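Long-range contact in tyrosinase (PDB 5ZRD), which probably hydroxylates monophenols to catechols and oxidises the catechols to quinones at a paired copper centre, as tyrosinases do: residues A[163-175]-A[182-194]. Sequence-based numbering, arbitrary orientation.
Sequences PGDGNIYEKPKGY and LSGLVGTPEALEQ
With Y175 CG trans to the backbone N (chi1 171°) and the K171 chain bent at chi2, chi3 and chi4, lysine and tyrosine converge on the carbonyl of G184. Here a type I turn, N167 to E170, and a type II turn, P172 to Y175, meet the loop entering helix 189-200, within the tyrosinase central domain and away from the copper site. K171 NZ donates to G184 O at 2.8 Å, from 49° above the carbonyl plane, while K171 CE lies over one face of the Y175 ring, offset toward its rim. D303 completes the cluster, as a salt-bridge partner of K171 and a hydrogen-bond partner of Y175 OH. V186 crosses K171 and P172 at about right angles, with CG2 3.7 Å from K171 CG and also against P172 CD. Around G187 bare backbone permits close approach, because a CB there would run into N167 O and E170 O; G187 CA lies 3.2 Å from N167 O in a CA-H...O contact. I168 CG2 sits beside T188 CG2; T188 is the N-cap residue, its OG1 accepting from A191 N. Strand 165-167 pairs antiparallel with a strand of the second subunit. A water bridges turn and loop, donating to I168 O and E170 O and accepting from V186 N at 3.0 Å.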
# COMPACT_ATOMS: atom_id res chain seq x y z
N PRO A 163 10.61 -0.52 -16.56
CA PRO A 163 11.98 -1.03 -16.69
C PRO A 163 12.09 -2.46 -16.13
O PRO A 163 11.67 -2.70 -14.99
CB PRO A 163 12.87 -0.05 -15.90
CG PRO A 163 12.06 1.21 -15.83
CD PRO A 163 10.62 0.75 -15.84
N GLY A 164 12.58 -3.37 -16.96
CA GLY A 164 12.85 -4.74 -16.55
C GLY A 164 11.69 -5.68 -16.78
O GLY A 164 11.88 -6.90 -16.69
N ASP A 165 10.50 -5.16 -17.12
CA ASP A 165 9.29 -5.95 -17.08
C ASP A 165 8.65 -6.12 -18.45
O ASP A 165 8.61 -5.18 -19.21
CB ASP A 165 8.30 -5.33 -16.11
CG ASP A 165 7.11 -6.26 -15.77
OD1 ASP A 165 7.32 -7.39 -15.30
OD2 ASP A 165 5.96 -5.86 -16.00
N GLY A 166 8.17 -7.33 -18.74
CA GLY A 166 7.30 -7.61 -19.91
C GLY A 166 6.07 -8.40 -19.49
O GLY A 166 6.17 -9.21 -18.58
N ASN A 167 4.89 -8.19 -20.10
CA ASN A 167 3.78 -9.05 -19.68
C ASN A 167 2.83 -9.30 -20.86
O ASN A 167 3.01 -8.72 -21.94
CB ASN A 167 3.09 -8.44 -18.46
CG ASN A 167 2.46 -7.14 -18.84
OD1 ASN A 167 1.83 -7.10 -19.88
ND2 ASN A 167 2.69 -6.07 -18.11
N ILE A 168 1.80 -10.11 -20.64
CA ILE A 168 1.01 -10.62 -21.74
C ILE A 168 0.03 -9.54 -22.22
O ILE A 168 -0.56 -9.68 -23.31
CB ILE A 168 0.30 -11.96 -21.41
CG1 ILE A 168 -0.63 -11.85 -20.21
CG2 ILE A 168 1.32 -13.09 -21.23
CD1 ILE A 168 -1.41 -13.09 -19.96
N TYR A 169 -0.09 -8.45 -21.46
CA TYR A 169 -0.80 -7.30 -22.01
C TYR A 169 -0.05 -6.71 -23.20
O TYR A 169 -0.68 -6.10 -24.06
CB TYR A 169 -0.96 -6.16 -21.00
CG TYR A 169 -1.71 -6.49 -19.74
CD1 TYR A 169 -2.59 -7.56 -19.68
CD2 TYR A 169 -1.58 -5.69 -18.62
CE1 TYR A 169 -3.29 -7.86 -18.52
CE2 TYR A 169 -2.27 -5.97 -17.45
CZ TYR A 169 -3.14 -7.06 -17.40
OH TYR A 169 -3.81 -7.38 -16.25
N GLU A 170 1.28 -6.87 -23.25
CA GLU A 170 2.14 -6.01 -24.09
C GLU A 170 2.26 -6.59 -25.48
O GLU A 170 2.28 -7.84 -25.65
CB GLU A 170 3.51 -5.83 -23.43
CG GLU A 170 3.41 -5.09 -22.11
CD GLU A 170 4.73 -4.63 -21.55
OE1 GLU A 170 4.78 -3.55 -20.95
OE2 GLU A 170 5.67 -5.40 -21.71
N LYS A 171 2.30 -5.68 -26.46
CA LYS A 171 2.39 -6.02 -27.85
C LYS A 171 3.22 -4.97 -28.57
O LYS A 171 2.96 -3.77 -28.42
CB LYS A 171 0.97 -6.18 -28.40
CG LYS A 171 0.44 -7.60 -28.31
CD LYS A 171 -1.03 -7.79 -28.08
CE LYS A 171 -1.72 -8.45 -29.25
NZ LYS A 171 -2.59 -9.59 -28.87
N PRO A 172 4.23 -5.42 -29.36
CA PRO A 172 5.17 -4.46 -29.94
C PRO A 172 4.59 -3.61 -31.08
O PRO A 172 3.59 -4.00 -31.72
CB PRO A 172 6.26 -5.33 -30.58
CG PRO A 172 5.51 -6.56 -31.05
CD PRO A 172 4.53 -6.77 -29.91
N LYS A 173 5.27 -2.50 -31.35
CA LYS A 173 5.04 -1.74 -32.57
C LYS A 173 5.12 -2.67 -33.77
O LYS A 173 5.99 -3.53 -33.80
CB LYS A 173 6.10 -0.68 -32.77
CG LYS A 173 5.93 0.17 -34.03
CD LYS A 173 6.90 1.31 -34.07
CE LYS A 173 6.76 2.15 -35.32
NZ LYS A 173 7.45 3.44 -35.12
N GLY A 174 4.21 -2.53 -34.72
CA GLY A 174 4.17 -3.45 -35.88
C GLY A 174 3.37 -4.73 -35.65
O GLY A 174 3.19 -5.50 -36.54
N TYR A 175 2.87 -4.97 -34.46
CA TYR A 175 2.04 -6.15 -34.25
C TYR A 175 0.81 -6.09 -35.16
O TYR A 175 0.21 -5.03 -35.29
CB TYR A 175 1.60 -6.20 -32.78
CG TYR A 175 0.57 -7.27 -32.56
CD1 TYR A 175 0.93 -8.61 -32.53
CD2 TYR A 175 -0.78 -6.94 -32.48
CE1 TYR A 175 -0.02 -9.59 -32.35
CE2 TYR A 175 -1.75 -7.92 -32.35
CZ TYR A 175 -1.37 -9.25 -32.29
OH TYR A 175 -2.31 -10.22 -32.13
N LEU A 182 -5.32 -18.33 -35.71
CA LEU A 182 -3.99 -17.84 -35.27
C LEU A 182 -4.01 -17.30 -33.82
O LEU A 182 -5.06 -16.93 -33.26
CB LEU A 182 -3.51 -16.75 -36.22
CG LEU A 182 -3.32 -17.17 -37.68
CD1 LEU A 182 -2.63 -16.05 -38.47
CD2 LEU A 182 -2.49 -18.43 -37.75
N SER A 183 -2.79 -17.24 -33.26
CA SER A 183 -2.52 -16.68 -31.97
C SER A 183 -1.72 -15.38 -32.09
O SER A 183 -0.77 -15.25 -32.91
CB SER A 183 -1.79 -17.68 -31.14
OG SER A 183 -1.65 -17.22 -29.81
N GLY A 184 -2.05 -14.42 -31.24
CA GLY A 184 -1.20 -13.21 -31.15
C GLY A 184 -0.89 -12.78 -29.73
O GLY A 184 -0.73 -11.61 -29.49
N LEU A 185 -0.71 -13.70 -28.81
CA LEU A 185 -0.29 -13.33 -27.45
C LEU A 185 1.24 -13.45 -27.39
O LEU A 185 1.77 -14.52 -27.61
CB LEU A 185 -1.00 -14.25 -26.45
CG LEU A 185 -1.02 -13.79 -25.00
CD1 LEU A 185 -2.01 -12.64 -24.78
CD2 LEU A 185 -1.35 -14.97 -24.09
N VAL A 186 1.95 -12.35 -27.16
CA VAL A 186 3.40 -12.28 -27.49
C VAL A 186 4.23 -11.53 -26.41
O VAL A 186 5.43 -11.30 -26.62
CB VAL A 186 3.59 -11.63 -28.87
CG1 VAL A 186 3.05 -12.51 -29.97
CG2 VAL A 186 2.99 -10.24 -29.00
N GLY A 187 3.66 -11.15 -25.27
CA GLY A 187 4.34 -10.20 -24.40
C GLY A 187 5.30 -10.84 -23.41
O GLY A 187 6.03 -10.14 -22.76
N THR A 188 5.27 -12.16 -23.25
CA THR A 188 6.29 -12.87 -22.53
C THR A 188 6.98 -13.86 -23.47
O THR A 188 6.45 -14.23 -24.53
CB THR A 188 5.75 -13.64 -21.32
OG1 THR A 188 4.93 -14.67 -21.85
CG2 THR A 188 4.96 -12.79 -20.35
N PRO A 189 8.17 -14.32 -23.07
CA PRO A 189 8.93 -15.25 -23.93
C PRO A 189 8.12 -16.53 -24.19
O PRO A 189 8.04 -16.96 -25.30
CB PRO A 189 10.22 -15.54 -23.17
CG PRO A 189 10.44 -14.24 -22.39
CD PRO A 189 9.03 -13.81 -21.98
N GLU A 190 7.47 -17.07 -23.17
CA GLU A 190 6.73 -18.31 -23.32
C GLU A 190 5.48 -18.04 -24.18
O GLU A 190 5.21 -18.80 -25.10
CB GLU A 190 6.43 -18.94 -21.95
CG GLU A 190 5.45 -18.15 -21.10
CD GLU A 190 5.56 -18.29 -19.58
OE1 GLU A 190 5.33 -19.44 -19.07
OE2 GLU A 190 5.84 -17.24 -18.89
N ALA A 191 4.77 -16.93 -23.96
CA ALA A 191 3.57 -16.69 -24.78
C ALA A 191 3.98 -16.61 -26.25
O ALA A 191 3.32 -17.20 -27.14
CB ALA A 191 2.85 -15.45 -24.33
N LEU A 192 5.07 -15.90 -26.51
CA LEU A 192 5.56 -15.70 -27.86
C LEU A 192 5.99 -17.04 -28.48
O LEU A 192 5.63 -17.35 -29.62
CB LEU A 192 6.75 -14.73 -27.82
CG LEU A 192 7.42 -14.44 -29.16
CD1 LEU A 192 6.42 -13.97 -30.19
CD2 LEU A 192 8.51 -13.40 -28.96
N GLU A 193 6.73 -17.80 -27.70
CA GLU A 193 7.15 -19.13 -28.11
C GLU A 193 5.91 -19.95 -28.50
O GLU A 193 5.87 -20.46 -29.63
CB GLU A 193 7.96 -19.81 -27.01
CG GLU A 193 8.46 -21.20 -27.40
CD GLU A 193 9.56 -21.24 -28.46
OE1 GLU A 193 10.70 -21.60 -28.11
OE2 GLU A 193 9.28 -20.90 -29.64
N GLN A 194 4.89 -20.02 -27.63
CA GLN A 194 3.66 -20.85 -27.89
C GLN A 194 2.91 -20.32 -29.12
O GLN A 194 2.42 -21.09 -29.94
CB GLN A 194 2.71 -20.90 -26.68
CG GLN A 194 3.26 -21.61 -25.44
CD GLN A 194 4.36 -22.63 -25.69
OE1 GLN A 194 5.54 -22.40 -25.42
NE2 GLN A 194 3.98 -23.79 -26.23
O HOH W 1 0.77 -10.13 -25.54
O HOH W 2 6.57 -7.40 -23.34